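Local structure of cell division control protein 45 cdc45 putative (Entamoeba histolytica, 6CC2) at residues A[479-484]-A[519-524]. The protein probably takes part in DNA replication as a Cdc45-family protein, the family whose eukaryotic members join MCM2-7 and GINS in the replicative helicase. Sequence-based numbering, arbitrary orientation.
Sequences TFVIVG and SFVTEI. With EDO (1,2-ethanediol), chain G.
The ring of Phe480 meets Ile524 obliquely through the isoleucine's CD1, and the closer touch is made by Phe480 CB, 3.7 Å from Ile524 CG1. Phe480 CG stands anti to the carbonyl carbon (chi1 -76°); the end of the side chain leads away from the partner strand and touches Leu529. At the other end, Gly484 O lies oblique to the Phe520 ring; glycine suits this place because it sets no side chain beside that ring, which meets the ring of Phe501, the planes about 25° apart. The carboxylate of Glu523 is gripped from two residues: Thr479 OG1 donates to OE2 at 2.7 Å, on its anti side and 31° out of the plane, while OE1 forms a salt bridge with Lys477. The extended glutamate chain carries the charge across to Thr479, and an ethanediol, probably from the crystallisation liquor, donates a hydrogen bond from its O1 to Glu523 O. Between the ends, beta-branched residues suit the extended backbone. Ile482 lies alongside Thr522, its CB 3.6 Å from the threonine CG2, while Thr522 OG1 bonds to Ser511 O. On the other face Val483 and Val521 pair through their CG2 methyls at 4.1 Å. Six backbone hydrogen bonds join Phe480 with Ile524, Ile482 with Thr522 and Gly484 with Phe520. This is the ladder of two antiparallel strands inside a mixed beta-sheet, covered by helix 444-462 on the valine face and helix 529-537 on the isoleucine face.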
loop_
_atom_site.group_PDB
_atom_site.type_symbol
_atom_site.label_atom_id
_atom_site.label_comp_id
_atom_site.label_asym_id
_atom_site.label_seq_id
_atom_site.Cartn_x
_atom_site.Cartn_y
_atom_site.Cartn_z
ATOM N N THR A 479 -4.624 14.123 -27.166
ATOM C CA THR A 479 -4.186 14.639 -25.888
ATOM C C THR A 479 -3.073 13.760 -25.338
ATOM O O THR A 479 -2.833 12.643 -25.816
ATOM C CB THR A 479 -5.324 14.657 -24.860
ATOM O OG1 THR A 479 -5.779 13.309 -24.644
ATOM C CG2 THR A 479 -6.488 15.535 -25.333
ATOM N N PHE A 480 -2.400 14.273 -24.325
ATOM C CA PHE A 480 -1.629 13.453 -23.392
ATOM C C PHE A 480 -2.380 13.398 -22.073
ATOM O O PHE A 480 -2.789 14.441 -21.540
ATOM C CB PHE A 480 -0.227 14.008 -23.139
ATOM C CG PHE A 480 0.744 13.764 -24.278
ATOM C CD1 PHE A 480 1.439 12.576 -24.350
ATOM C CD2 PHE A 480 0.940 14.720 -25.268
ATOM C CE1 PHE A 480 2.307 12.340 -25.384
ATOM C CE2 PHE A 480 1.815 14.484 -26.310
ATOM C CZ PHE A 480 2.501 13.302 -26.367
ATOM N N VAL A 481 -2.566 12.182 -21.551
ATOM C CA VAL A 481 -2.945 12.011 -20.164
ATOM C C VAL A 481 -1.694 12.219 -19.329
ATOM O O VAL A 481 -0.650 11.653 -19.641
ATOM C CB VAL A 481 -3.551 10.620 -19.930
ATOM C CG1 VAL A 481 -3.977 10.459 -18.488
ATOM C CG2 VAL A 481 -4.746 10.434 -20.843
ATOM N N ILE A 482 -1.783 13.071 -18.304
ATOM C CA ILE A 482 -0.648 13.395 -17.450
ATOM C C ILE A 482 -0.944 12.879 -16.046
ATOM O O ILE A 482 -1.949 13.274 -15.429
ATOM C CB ILE A 482 -0.379 14.912 -17.387
ATOM C CG1 ILE A 482 -0.383 15.541 -18.766
ATOM C CG2 ILE A 482 0.952 15.161 -16.649
ATOM C CD1 ILE A 482 0.715 15.090 -19.629
ATOM N N VAL A 483 -0.083 12.012 -15.533
ATOM C CA VAL A 483 -0.210 11.504 -14.176
ATOM C C VAL A 483 1.016 11.939 -13.385
ATOM O O VAL A 483 2.153 11.807 -13.863
ATOM C CB VAL A 483 -0.345 9.971 -14.165
ATOM C CG1 VAL A 483 -0.231 9.452 -12.726
ATOM C CG2 VAL A 483 -1.660 9.559 -14.793
ATOM N N GLY A 484 0.794 12.443 -12.179
ATOM C CA GLY A 484 1.860 12.714 -11.237
ATOM C C GLY A 484 1.697 11.813 -10.025
ATOM O O GLY A 484 0.615 11.729 -9.452
ATOM N N SER A 519 -1.390 11.249 -5.696
ATOM C CA SER A 519 -1.298 11.287 -7.138
ATOM C C SER A 519 -2.325 12.258 -7.700
ATOM O O SER A 519 -3.317 12.594 -7.054
ATOM C CB SER A 519 -1.511 9.892 -7.737
ATOM O OG SER A 519 -2.856 9.470 -7.546
ATOM N N PHE A 520 -2.091 12.649 -8.942
ATOM C CA PHE A 520 -2.940 13.578 -9.669
ATOM C C PHE A 520 -3.019 13.136 -11.126
ATOM O O PHE A 520 -2.075 12.567 -11.668
ATOM C CB PHE A 520 -2.387 15.022 -9.647
ATOM C CG PHE A 520 -2.007 15.502 -8.293
ATOM C CD1 PHE A 520 -0.784 15.164 -7.744
ATOM C CD2 PHE A 520 -2.880 16.304 -7.551
ATOM C CE1 PHE A 520 -0.431 15.602 -6.479
ATOM C CE2 PHE A 520 -2.524 16.752 -6.295
ATOM C CZ PHE A 520 -1.295 16.391 -5.756
ATOM N N VAL A 521 -4.150 13.439 -11.763
ATOM C CA VAL A 521 -4.338 13.208 -13.187
ATOM C C VAL A 521 -4.830 14.497 -13.833
ATOM O O VAL A 521 -5.770 15.122 -13.335
ATOM C CB VAL A 521 -5.349 12.080 -13.450
ATOM C CG1 VAL A 521 -5.463 11.808 -14.943
ATOM C CG2 VAL A 521 -4.920 10.811 -12.717
ATOM N N THR A 522 -4.182 14.895 -14.922
ATOM C CA THR A 522 -4.687 15.977 -15.763
ATOM C C THR A 522 -4.523 15.531 -17.211
ATOM O O THR A 522 -4.203 14.375 -17.491
ATOM C CB THR A 522 -3.987 17.313 -15.448
ATOM O OG1 THR A 522 -4.610 18.363 -16.221
ATOM C CG2 THR A 522 -2.514 17.274 -15.771
ATOM N N GLU A 523 -4.749 16.447 -18.147
ATOM C CA GLU A 523 -4.719 16.117 -19.569
ATOM C C GLU A 523 -4.404 17.388 -20.338
ATOM O O GLU A 523 -4.889 18.458 -19.995
ATOM C CB GLU A 523 -6.070 15.538 -19.996
ATOM C CG GLU A 523 -6.118 14.988 -21.402
ATOM C CD GLU A 523 -7.420 14.253 -21.683
ATOM O OE1 GLU A 523 -8.459 14.645 -21.112
ATOM O OE2 GLU A 523 -7.402 13.273 -22.462
ATOM N N ILE A 524 -3.579 17.259 -21.375
ATOM C CA ILE A 524 -3.205 18.391 -22.202
ATOM C C ILE A 524 -3.469 18.060 -23.660
ATOM O O ILE A 524 -3.519 16.892 -24.059
ATOM C CB ILE A 524 -1.721 18.776 -22.010
ATOM C CG1 ILE A 524 -0.809 17.632 -22.501
ATOM C CG2 ILE A 524 -1.426 19.065 -20.555
ATOM C CD1 ILE A 524 0.656 18.007 -22.524
HETATM C C1 EDO G . -7.262 19.595 -23.215
HETATM O O1 EDO G . -6.996 19.861 -21.833
HETATM C C2 EDO G . -7.864 18.207 -23.371
HETATM O O2 EDO G . -9.043 18.094 -22.573
#